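Tyrosyl-DNA phosphodiesterase 2 (Danio rerio, PDB 4F1H) belongs to the endonuclease/exonuclease/phosphatase family, with the DNase I-like fold, and is seen here with a magnesium ion and bound DNA. Local coordinates at residues 114-119 and 152-157; 184-189 and 204-209; 68-73 and 95-100. All blocks are in the same frame, centred on the assembly; numbering follows the deposited sequence.

In the fold
All three contacts are largely buried, but they do different work. Interaction 1 is largely polar; interaction 2 pairs a threonine–aspartate bond with a tryptophan–phenylalanine contact. Both line the floor of the site that receives the 5' end of the DNA strand, with a magnesium ion nearby, and abut through T153 and F205. Interaction 1 joins two loops that follow strands 108-114 and 145-150; interaction 2 joins strands 187-188 and 202-211 of the same sheet. Interaction 3 instead bridges the two sheets, with aliphatic packing and ordered water inside and an arginine–tyrosine bond at the DNA end. That arginine, R96, reaches the loop of interaction 1, while interactions 2 and 3 stay about 9 Å apart at their nearest atoms.

Interaction 1. Residues 114-119 and 152-157; sequences TSHLES and DTNLRD. With nucleotides of chain A.
N154 turns its amide into the 114-119 loop, where ND2 divides itself between L117 O at 2.9 Å and phosphate oxygen OP3 of nucleotide DT1 of chain A at 3.1 Å. Two further donors converge on OP3: H116 NE2, which meets it at the ring edge at 2.8 Å with a nearly straight bond (165°), and the S119 hydroxyl at 2.7 Å. Three protein groups thus pin one terminal oxygen. H116 and D152 lie alongside each other, CG anti to the backbone N in both (chi1 180° in H116), with ring and carboxylate planes 26° apart. D152 OD2 takes its own bond from N10, and OD1 accepts from N154 N in an Asx turn, which probably helps hold N154 in place. Behind this, L117 N donates to D152 O at 2.9 Å and L117 CB presses on T153 O at 3.3 Å, closing the buried part of the contact.

Toward the outside the fit becomes looser. The partly exposed R156, its chain bent at chi2, leaves the other loop altogether: NH1 returns to N154 O, while NH2 spans OP1 of DG2 and OP1 of DC3, both 2.8 Å away in chain A. Loops beyond strand ends of the sheet, here holding a 5' phosphate with a magnesium ion nearby, are consistent with the active-site cleft of the DNase I-like fold.

Interaction 2. Residues 184-189 and 204-209; sequences RYTWDT and RFDRIF. With nucleotides of chain A.
T186 and D206 meet at the centre of this contact: the threonine OG1 donates to D206 OD2 at 2.6 Å, and OD2 accepts with its anti lone pair, on the side away from the other carboxylate oxygen. With chi1 at 70°, OG1 sits between the backbone N and the carbonyl carbon of its own residue, which brings it over the start of strand 206-209. There it also receives a weak bond from F205 N at 3.2 Å. Next to this polar pair, W187 and F205 run alongside each other. W187 CB rests 3.7 Å from F205 CD2, and the five-membered ring of the indole lies oblique to the phenyl ring, their planes 34° apart. The two rings make an apolar bed for the DNA backbone: C5' of DT1 of chain A lies 3.8 Å from W187 NE1, C5' of DG2 comes to 3.5 Å from W187 CZ3, and the phenyl ring nears the phosphate oxygens of both nucleotides. At the other end R184 O is packed against the aliphatic chain of R204, 3.1 Å from CG.

A second shell fixes these groups. H241 ND1 bonds to D206 OD2, and D240 takes the indole NE1 of W187. R207 grips R204 O side-on with NE and NH2, the NE bond being 2.9 Å long, while salt bridges to D172 and D157 anchor R204 and R207. R184 reaches both E181 and a phosphate further along the DNA. T186 and W187 both face C203 of strand 202-211, a classic beta bulge at the start of strand 187-188, and this irregular pairing helps build the DNA-binding wall of a DNase I-like cleft.

Interaction 3. Residues 68-73 and 95-100; sequences YFTGIM and MRNLLI
Y68 offers its hydroxyl to the side of the R96 guanidinium, which overlaps the tyrosine ring edge rather than its face. NH2 and NE both donate to the same OH, at 2.8 Å and 3.2 Å, and the OH lies nearly in the guanidinium plane while the ring plane is turned 72° from it. The guanidinium is gripped on its other sides too: NH1 goes to H116 O, NH2 also to S119 OG, and a thymine base of the bound DNA packs on this arginine. Together the bonds to Y68, H116 and S119 fix where the guanidinium lies beside the DNA.

Deeper in, the contact is wedge-like. L99, with CG anti to the backbone N (chi1 170°), slides its CD2 branch between the opposing side chains of T70 and I72, 3.8 Å from T70 OG1 and 3.9 Å from I72 CG1. CD2 also lies 3.9 Å from G71 CA, against the backbone. Beside this apolar plug two waters join T70 to N97: one accepts from T70 N and donates to N97 OD1 at 2.9 Å, and the other bonds both T70 OG1 and N97 OD1. N97 ND2 has its partner in G63 O, and N97 O takes the S115 hydroxyl.

Segments 69-73 and 97-100 run almost parallel, 11° apart with their axes 8.0 Å away at closest, yet they belong to different sheets. Strand 69-75 lies between 58-62 and 37-43, strand 97-105 between 80-88 and 108-114; F69 and M73 touch 37-43, L98 and I100 touch 80-88 and 108-114, and T70, I72 and L99 fill the interface, where T114 and I86 join them.

Interaction 1. Residues 114-119 and 152-157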
# COMPACT_ATOMS: atom_id res chain seq x y z
N THR B 114 -5.25 -11.40 16.27
CA THR B 114 -4.21 -10.38 16.56
C THR B 114 -2.82 -10.85 16.15
O THR B 114 -2.49 -12.04 16.10
CB THR B 114 -4.20 -9.92 18.05
OG1 THR B 114 -3.42 -8.73 18.18
CG2 THR B 114 -3.65 -10.99 19.00
N SER B 115 -1.97 -9.86 15.86
CA SER B 115 -0.59 -10.14 15.54
C SER B 115 0.21 -8.88 15.83
O SER B 115 -0.34 -7.76 15.96
CB SER B 115 -0.46 -10.55 14.07
OG SER B 115 0.88 -10.96 13.79
N HIS B 116 1.51 -9.06 16.00
CA HIS B 116 2.45 -7.97 16.08
C HIS B 116 3.32 -8.20 14.86
O HIS B 116 4.22 -9.08 14.89
CB HIS B 116 3.23 -8.13 17.39
CG HIS B 116 4.26 -7.08 17.64
ND1 HIS B 116 5.16 -7.20 18.67
CD2 HIS B 116 4.48 -5.88 17.07
CE1 HIS B 116 5.93 -6.12 18.71
NE2 HIS B 116 5.54 -5.30 17.74
N LEU B 117 3.04 -7.52 13.74
CA LEU B 117 3.77 -7.83 12.51
C LEU B 117 5.22 -7.35 12.65
O LEU B 117 5.54 -6.44 13.42
CB LEU B 117 3.16 -7.15 11.26
CG LEU B 117 1.71 -7.52 10.93
CD1 LEU B 117 1.29 -6.95 9.54
CD2 LEU B 117 1.45 -9.03 10.96
N GLU B 118 6.09 -8.02 11.89
CA GLU B 118 7.55 -7.82 12.00
C GLU B 118 7.90 -6.33 12.15
O GLU B 118 7.41 -5.48 11.37
CB GLU B 118 8.20 -8.35 10.72
CG GLU B 118 9.65 -8.81 10.90
CD GLU B 118 9.74 -10.22 11.44
OE1 GLU B 118 8.69 -10.77 11.92
OE2 GLU B 118 10.85 -10.82 11.37
N SER B 119 8.74 -6.03 13.14
CA SER B 119 9.07 -4.65 13.52
C SER B 119 10.25 -4.11 12.70
O SER B 119 11.07 -4.88 12.16
CB SER B 119 9.46 -4.58 15.00
OG SER B 119 8.38 -5.04 15.83
N ASP B 152 -0.72 -4.56 16.38
CA ASP B 152 0.35 -3.64 16.04
C ASP B 152 0.91 -4.16 14.74
O ASP B 152 1.70 -5.11 14.73
CB ASP B 152 1.42 -3.63 17.13
CG ASP B 152 2.58 -2.72 16.76
OD1 ASP B 152 2.57 -2.14 15.64
OD2 ASP B 152 3.52 -2.61 17.57
N THR B 153 0.46 -3.56 13.64
CA THR B 153 0.82 -4.03 12.32
C THR B 153 2.17 -3.47 11.86
O THR B 153 2.68 -3.93 10.85
CB THR B 153 -0.22 -3.59 11.29
OG1 THR B 153 -0.11 -2.16 11.10
CG2 THR B 153 -1.63 -3.99 11.69
N ASN B 154 2.71 -2.44 12.54
CA ASN B 154 3.91 -1.74 12.06
C ASN B 154 3.82 -1.24 10.62
O ASN B 154 4.85 -1.00 9.96
CB ASN B 154 5.15 -2.62 12.27
CG ASN B 154 5.65 -2.55 13.67
OD1 ASN B 154 6.03 -1.46 14.12
ND2 ASN B 154 5.66 -3.67 14.39
N LEU B 155 2.59 -1.09 10.14
CA LEU B 155 2.40 -0.77 8.71
C LEU B 155 2.60 0.70 8.39
O LEU B 155 2.31 1.61 9.18
CB LEU B 155 0.99 -1.16 8.25
CG LEU B 155 0.87 -2.67 8.02
CD1 LEU B 155 -0.62 -3.07 7.88
CD2 LEU B 155 1.75 -3.23 6.86
N ARG B 156 3.10 0.90 7.18
CA ARG B 156 3.08 2.23 6.54
C ARG B 156 1.99 2.15 5.46
O ARG B 156 1.76 1.06 4.91
CB ARG B 156 4.44 2.43 5.90
CG ARG B 156 5.52 2.87 6.84
CD ARG B 156 5.97 1.79 7.82
NE ARG B 156 7.01 2.34 8.68
CZ ARG B 156 7.62 1.69 9.67
NH1 ARG B 156 7.28 0.43 10.03
NH2 ARG B 156 8.57 2.35 10.32
N ASP B 157 1.31 3.26 5.16
CA ASP B 157 0.21 3.24 4.18
C ASP B 157 0.60 2.60 2.86
O ASP B 157 -0.21 1.87 2.25
CB ASP B 157 -0.30 4.65 3.83
CG ASP B 157 -0.97 5.34 4.99
OD1 ASP B 157 -1.24 4.69 6.02
OD2 ASP B 157 -1.23 6.55 4.84
OP3 DT A 1 7.09 -3.06 17.07
P DT A 1 6.89 -1.63 17.48
OP1 DT A 1 6.58 -1.39 18.88
OP2 DT A 1 5.76 -0.98 16.72
O5' DT A 1 8.20 -0.87 17.01
C5' DT A 1 8.42 0.45 17.53
C4' DT A 1 9.75 0.92 16.98
O4' DT A 1 10.77 0.20 17.73
C3' DT A 1 9.99 0.63 15.49
O3' DT A 1 10.85 1.65 14.96
C2' DT A 1 10.74 -0.70 15.51
C1' DT A 1 11.58 -0.54 16.78
N1 DT A 1 12.03 -1.83 17.38
C2 DT A 1 13.39 -2.07 17.45
O2 DT A 1 14.24 -1.27 17.03
N3 DT A 1 13.71 -3.28 18.01
C4 DT A 1 12.85 -4.25 18.51
O4 DT A 1 13.27 -5.31 19.01
C5 DT A 1 11.44 -3.91 18.40
C7 DT A 1 10.39 -4.88 18.85
C6 DT A 1 11.09 -2.74 17.85
P DG A 2 10.95 1.88 13.38
OP1 DG A 2 9.64 1.57 12.77
OP2 DG A 2 12.22 1.24 12.87
O5' DG A 2 11.28 3.44 13.27
C5' DG A 2 10.32 4.35 13.80
C4' DG A 2 10.39 5.60 12.96
O4' DG A 2 11.60 6.33 13.32
C3' DG A 2 10.42 5.42 11.45
O3' DG A 2 9.43 6.34 10.97
C2' DG A 2 11.83 5.86 11.05
C1' DG A 2 12.13 6.89 12.13
N9 DG A 2 13.54 7.12 12.41
C8 DG A 2 14.50 6.20 12.83
N7 DG A 2 15.70 6.75 13.01
C5 DG A 2 15.48 8.12 12.67
C6 DG A 2 16.38 9.22 12.64
O6 DG A 2 17.58 9.22 12.94
N1 DG A 2 15.77 10.42 12.24
C2 DG A 2 14.43 10.52 11.93
N2 DG A 2 13.98 11.73 11.56
N3 DG A 2 13.58 9.49 11.92
C4 DG A 2 14.17 8.34 12.33
P DC A 3 8.87 6.26 9.47
OP1 DC A 3 8.47 4.88 9.17
OP2 DC A 3 9.82 6.98 8.55
O5' DC A 3 7.56 7.17 9.59
C5' DC A 3 7.73 8.47 10.21
C4' DC A 3 6.38 9.14 10.17
O4' DC A 3 6.42 10.41 10.92
C3' DC A 3 5.86 9.44 8.77
O3' DC A 3 4.51 8.99 8.75
C2' DC A 3 6.01 10.97 8.67
C1' DC A 3 5.77 11.39 10.12
N1 DC A 3 6.43 12.65 10.54
C2 DC A 3 5.64 13.61 11.19
O2 DC A 3 4.43 13.41 11.36
N3 DC A 3 6.25 14.76 11.60
C4 DC A 3 7.57 14.93 11.38
N4 DC A 3 8.12 16.08 11.80
C5 DC A 3 8.38 13.95 10.72
C6 DC A 3 7.77 12.82 10.32

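Interaction 2. Residues 184-189 and 204-209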
# COMPACT_ATOMS: atom_id res chain seq x y z
N ARG B 184 -5.51 9.45 14.77
CA ARG B 184 -4.66 8.91 13.68
C ARG B 184 -3.36 8.22 14.13
O ARG B 184 -3.15 7.02 13.88
CB ARG B 184 -4.29 10.05 12.75
CG ARG B 184 -3.50 9.63 11.54
CD ARG B 184 -3.38 10.82 10.56
NE ARG B 184 -2.50 10.44 9.46
CZ ARG B 184 -2.26 11.19 8.40
NH1 ARG B 184 -2.87 12.36 8.27
NH2 ARG B 184 -1.46 10.74 7.45
N TYR B 185 -2.48 8.96 14.80
CA TYR B 185 -1.15 8.42 15.09
C TYR B 185 -1.20 7.63 16.36
O TYR B 185 -1.73 8.11 17.39
CB TYR B 185 -0.13 9.56 15.23
CG TYR B 185 -0.13 10.43 14.03
CD1 TYR B 185 0.21 9.90 12.78
CD2 TYR B 185 -0.50 11.77 14.12
CE1 TYR B 185 0.20 10.71 11.63
CE2 TYR B 185 -0.52 12.58 12.98
CZ TYR B 185 -0.17 12.04 11.75
OH TYR B 185 -0.19 12.84 10.62
N THR B 186 -0.64 6.42 16.32
CA THR B 186 -0.69 5.53 17.50
C THR B 186 0.69 5.30 18.10
O THR B 186 0.84 4.76 19.21
CB THR B 186 -1.34 4.16 17.18
OG1 THR B 186 -0.46 3.39 16.33
CG2 THR B 186 -2.72 4.29 16.48
N TRP B 187 1.72 5.73 17.38
CA TRP B 187 3.10 5.68 17.93
C TRP B 187 3.71 7.03 17.53
O TRP B 187 3.95 7.26 16.35
CB TRP B 187 3.87 4.51 17.27
CG TRP B 187 5.20 4.21 17.93
CD1 TRP B 187 5.43 3.45 19.06
CD2 TRP B 187 6.47 4.69 17.50
NE1 TRP B 187 6.80 3.41 19.33
CE2 TRP B 187 7.44 4.18 18.39
CE3 TRP B 187 6.88 5.50 16.44
CZ2 TRP B 187 8.80 4.45 18.24
CZ3 TRP B 187 8.23 5.77 16.29
CH2 TRP B 187 9.17 5.24 17.18
N ASP B 188 3.93 7.91 18.51
CA ASP B 188 4.18 9.35 18.22
C ASP B 188 5.24 9.83 19.17
O ASP B 188 4.99 9.99 20.38
CB ASP B 188 2.87 10.08 18.47
CG ASP B 188 2.95 11.57 18.21
OD1 ASP B 188 4.02 12.17 18.36
OD2 ASP B 188 1.89 12.18 17.89
N THR B 189 6.47 10.01 18.65
CA THR B 189 7.56 10.30 19.56
C THR B 189 7.57 11.78 20.02
O THR B 189 8.32 12.15 20.93
CB THR B 189 8.92 10.00 18.95
OG1 THR B 189 9.09 10.81 17.79
CG2 THR B 189 9.01 8.53 18.56
N ARG B 204 1.04 5.37 12.18
CA ARG B 204 -0.23 4.70 12.47
C ARG B 204 0.02 3.18 12.40
O ARG B 204 -0.37 2.52 11.45
CB ARG B 204 -1.33 5.14 11.50
CG ARG B 204 -2.74 4.63 11.92
CD ARG B 204 -3.85 5.27 11.10
NE ARG B 204 -3.92 4.75 9.72
CZ ARG B 204 -4.61 3.69 9.33
NH1 ARG B 204 -5.29 2.94 10.22
NH2 ARG B 204 -4.63 3.34 8.06
N PHE B 205 0.67 2.65 13.42
CA PHE B 205 1.10 1.24 13.43
C PHE B 205 -0.04 0.32 13.89
O PHE B 205 -0.12 -0.84 13.46
CB PHE B 205 2.29 1.07 14.40
CG PHE B 205 3.61 1.60 13.87
CD1 PHE B 205 3.83 1.76 12.49
CD2 PHE B 205 4.64 1.90 14.76
CE1 PHE B 205 5.09 2.25 12.03
CE2 PHE B 205 5.86 2.38 14.31
CZ PHE B 205 6.08 2.54 12.93
N ASP B 206 -0.90 0.84 14.77
CA ASP B 206 -1.94 0.02 15.35
C ASP B 206 -3.18 0.22 14.54
O ASP B 206 -3.64 1.36 14.35
CB ASP B 206 -2.10 0.47 16.80
CG ASP B 206 -0.80 0.27 17.56
OD1 ASP B 206 -0.52 -0.90 17.96
OD2 ASP B 206 0.01 1.23 17.69
N ARG B 207 -3.72 -0.89 14.02
CA ARG B 207 -4.84 -0.84 13.09
C ARG B 207 -5.83 -1.95 13.35
O ARG B 207 -5.46 -3.00 13.89
CB ARG B 207 -4.37 -0.95 11.61
CG ARG B 207 -3.27 0.06 11.23
CD ARG B 207 -2.97 0.03 9.72
NE ARG B 207 -1.97 1.06 9.46
CZ ARG B 207 -1.70 1.60 8.27
NH1 ARG B 207 -2.33 1.20 7.17
NH2 ARG B 207 -0.77 2.56 8.20
N ILE B 208 -7.08 -1.70 12.97
CA ILE B 208 -8.17 -2.68 13.12
C ILE B 208 -8.76 -2.92 11.75
O ILE B 208 -9.13 -1.94 11.04
CB ILE B 208 -9.29 -2.13 14.01
CG1 ILE B 208 -8.72 -1.67 15.35
CG2 ILE B 208 -10.41 -3.15 14.17
CD1 ILE B 208 -9.74 -0.86 16.18
N PHE B 209 -8.88 -4.20 11.37
CA PHE B 209 -9.52 -4.61 10.09
C PHE B 209 -10.83 -5.32 10.43
O PHE B 209 -10.89 -6.13 11.37
CB PHE B 209 -8.59 -5.53 9.28
CG PHE B 209 -7.26 -4.89 8.91
CD1 PHE B 209 -7.18 -3.53 8.59
CD2 PHE B 209 -6.10 -5.65 8.91
CE1 PHE B 209 -5.95 -2.95 8.27
CE2 PHE B 209 -4.87 -5.09 8.56
CZ PHE B 209 -4.80 -3.72 8.26
P DA A 4 3.66 8.96 7.39
OP1 DA A 4 2.54 8.00 7.57
OP2 DA A 4 4.61 8.71 6.26
O5' DA A 4 3.12 10.45 7.24
C5' DA A 4 2.20 10.96 8.22
C4' DA A 4 1.94 12.41 7.88
O4' DA A 4 3.11 13.20 8.21
C3' DA A 4 1.63 12.70 6.41
O3' DA A 4 0.51 13.56 6.52
C2' DA A 4 2.88 13.43 5.88
C1' DA A 4 3.32 14.15 7.16
N9 DA A 4 4.74 14.48 7.25
C8 DA A 4 5.81 13.79 6.72
N7 DA A 4 6.98 14.34 7.02
C5 DA A 4 6.65 15.43 7.81
C6 DA A 4 7.46 16.42 8.43
N6 DA A 4 8.80 16.44 8.36
N1 DA A 4 6.82 17.39 9.15
C2 DA A 4 5.48 17.36 9.23
N3 DA A 4 4.62 16.49 8.68
C4 DA A 4 5.28 15.53 7.98
OP3 DT A 1 7.09 -3.06 17.07
P DT A 1 6.89 -1.63 17.48
OP1 DT A 1 6.58 -1.39 18.88
OP2 DT A 1 5.76 -0.98 16.72
O5' DT A 1 8.20 -0.87 17.01
C5' DT A 1 8.42 0.45 17.53
C4' DT A 1 9.75 0.92 16.98
O4' DT A 1 10.77 0.20 17.73
C3' DT A 1 9.99 0.63 15.49
O3' DT A 1 10.85 1.65 14.96
C2' DT A 1 10.74 -0.70 15.51
C1' DT A 1 11.58 -0.54 16.78
N1 DT A 1 12.03 -1.83 17.38
C2 DT A 1 13.39 -2.07 17.45
O2 DT A 1 14.24 -1.27 17.03
N3 DT A 1 13.71 -3.28 18.01
C4 DT A 1 12.85 -4.25 18.51
O4 DT A 1 13.27 -5.31 19.01
C5 DT A 1 11.44 -3.91 18.40
C7 DT A 1 10.39 -4.88 18.85
C6 DT A 1 11.09 -2.74 17.85
P DG A 2 10.95 1.88 13.38
OP1 DG A 2 9.64 1.57 12.77
OP2 DG A 2 12.22 1.24 12.87
O5' DG A 2 11.28 3.44 13.27
C5' DG A 2 10.32 4.35 13.80
C4' DG A 2 10.39 5.60 12.96
O4' DG A 2 11.60 6.33 13.32
C3' DG A 2 10.42 5.42 11.45
O3' DG A 2 9.43 6.34 10.97
C2' DG A 2 11.83 5.86 11.05
C1' DG A 2 12.13 6.89 12.13
N9 DG A 2 13.54 7.12 12.41
C8 DG A 2 14.50 6.20 12.83
N7 DG A 2 15.70 6.75 13.01
C5 DG A 2 15.48 8.12 12.67
C6 DG A 2 16.38 9.22 12.64
O6 DG A 2 17.58 9.22 12.94
N1 DG A 2 15.77 10.42 12.24
C2 DG A 2 14.43 10.52 11.93
N2 DG A 2 13.98 11.73 11.56
N3 DG A 2 13.58 9.49 11.92
C4 DG A 2 14.17 8.34 12.33

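Interaction 3. Residues 68-73 and 95-100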
# COMPACT_ATOMS: atom_id res chain seq x y z
N TYR B 68 8.61 -12.45 24.24
CA TYR B 68 7.44 -11.54 24.27
C TYR B 68 6.45 -12.02 23.23
O TYR B 68 6.83 -12.69 22.24
CB TYR B 68 7.85 -10.06 24.00
CG TYR B 68 8.42 -9.85 22.61
CD1 TYR B 68 9.79 -10.04 22.37
CD2 TYR B 68 7.61 -9.44 21.56
CE1 TYR B 68 10.32 -9.87 21.08
CE2 TYR B 68 8.14 -9.25 20.25
CZ TYR B 68 9.48 -9.46 20.04
OH TYR B 68 10.01 -9.29 18.78
N PHE B 69 5.17 -11.71 23.41
CA PHE B 69 4.15 -12.35 22.59
C PHE B 69 2.83 -11.60 22.71
O PHE B 69 2.69 -10.66 23.54
CB PHE B 69 3.96 -13.82 23.04
CG PHE B 69 3.93 -13.98 24.53
CD1 PHE B 69 2.72 -13.79 25.23
CD2 PHE B 69 5.09 -14.29 25.24
CE1 PHE B 69 2.66 -13.91 26.63
CE2 PHE B 69 5.05 -14.42 26.67
CZ PHE B 69 3.83 -14.24 27.34
N THR B 70 1.85 -12.02 21.94
CA THR B 70 0.55 -11.33 21.90
C THR B 70 -0.41 -12.02 22.86
O THR B 70 -0.09 -13.10 23.40
CB THR B 70 -0.04 -11.42 20.50
OG1 THR B 70 -0.14 -12.82 20.13
CG2 THR B 70 0.91 -10.67 19.49
N GLY B 71 -1.59 -11.43 23.09
CA GLY B 71 -2.62 -12.10 23.86
C GLY B 71 -3.99 -11.62 23.43
O GLY B 71 -4.10 -10.56 22.83
N ILE B 72 -5.01 -12.44 23.67
CA ILE B 72 -6.39 -12.03 23.51
C ILE B 72 -7.09 -12.29 24.84
O ILE B 72 -6.99 -13.38 25.40
CB ILE B 72 -7.08 -12.79 22.36
CG1 ILE B 72 -6.48 -12.42 21.01
CG2 ILE B 72 -8.58 -12.49 22.35
CD1 ILE B 72 -7.12 -13.27 19.87
N MET B 73 -7.76 -11.26 25.39
CA MET B 73 -8.53 -11.41 26.63
C MET B 73 -9.99 -11.31 26.24
O MET B 73 -10.39 -10.39 25.47
CB MET B 73 -8.19 -10.28 27.62
CG MET B 73 -6.73 -10.31 28.02
SD MET B 73 -6.27 -8.78 28.92
CE MET B 73 -7.43 -8.82 30.33
N MET B 95 9.74 -14.13 16.07
CA MET B 95 8.74 -15.00 16.72
C MET B 95 7.30 -14.51 16.59
O MET B 95 6.42 -14.86 17.40
CB MET B 95 9.12 -15.31 18.17
CG MET B 95 10.41 -16.12 18.28
SD MET B 95 10.06 -17.80 17.68
CE MET B 95 11.71 -18.50 17.55
N ARG B 96 7.02 -13.78 15.50
CA ARG B 96 5.68 -13.27 15.29
C ARG B 96 4.76 -14.36 14.74
O ARG B 96 5.20 -15.36 14.11
CB ARG B 96 5.72 -12.06 14.34
CG ARG B 96 6.76 -11.01 14.80
CD ARG B 96 6.55 -10.58 16.27
NE ARG B 96 7.62 -9.68 16.75
CZ ARG B 96 7.72 -8.39 16.43
NH1 ARG B 96 6.85 -7.84 15.61
NH2 ARG B 96 8.72 -7.66 16.90
N ASN B 97 3.47 -14.20 15.02
CA ASN B 97 2.50 -15.19 14.59
C ASN B 97 1.12 -14.56 14.53
O ASN B 97 0.94 -13.34 14.76
CB ASN B 97 2.53 -16.44 15.50
CG ASN B 97 2.33 -16.13 16.99
OD1 ASN B 97 1.73 -15.08 17.38
ND2 ASN B 97 2.87 -17.02 17.84
N LEU B 98 0.13 -15.37 14.19
CA LEU B 98 -1.25 -14.87 14.14
C LEU B 98 -2.07 -15.66 15.14
O LEU B 98 -2.18 -16.87 15.01
CB LEU B 98 -1.78 -15.07 12.71
CG LEU B 98 -3.21 -14.65 12.44
CD1 LEU B 98 -3.44 -13.16 12.80
CD2 LEU B 98 -3.55 -14.90 10.97
N LEU B 99 -2.62 -14.99 16.16
CA LEU B 99 -3.40 -15.66 17.21
C LEU B 99 -4.88 -15.42 16.92
O LEU B 99 -5.30 -14.27 16.74
CB LEU B 99 -3.02 -15.06 18.58
CG LEU B 99 -3.86 -15.42 19.82
CD1 LEU B 99 -3.90 -16.95 20.10
CD2 LEU B 99 -3.31 -14.62 21.03
N ILE B 100 -5.67 -16.50 16.84
CA ILE B 100 -7.07 -16.40 16.42
C ILE B 100 -7.90 -17.04 17.52
O ILE B 100 -7.58 -18.13 17.98
CB ILE B 100 -7.28 -17.21 15.12
CG1 ILE B 100 -6.53 -16.53 13.96
CG2 ILE B 100 -8.79 -17.35 14.79
CD1 ILE B 100 -6.35 -17.38 12.72
O HOH W 1 0.01 -13.12 17.49
O HOH W 2 3.05 -14.09 19.80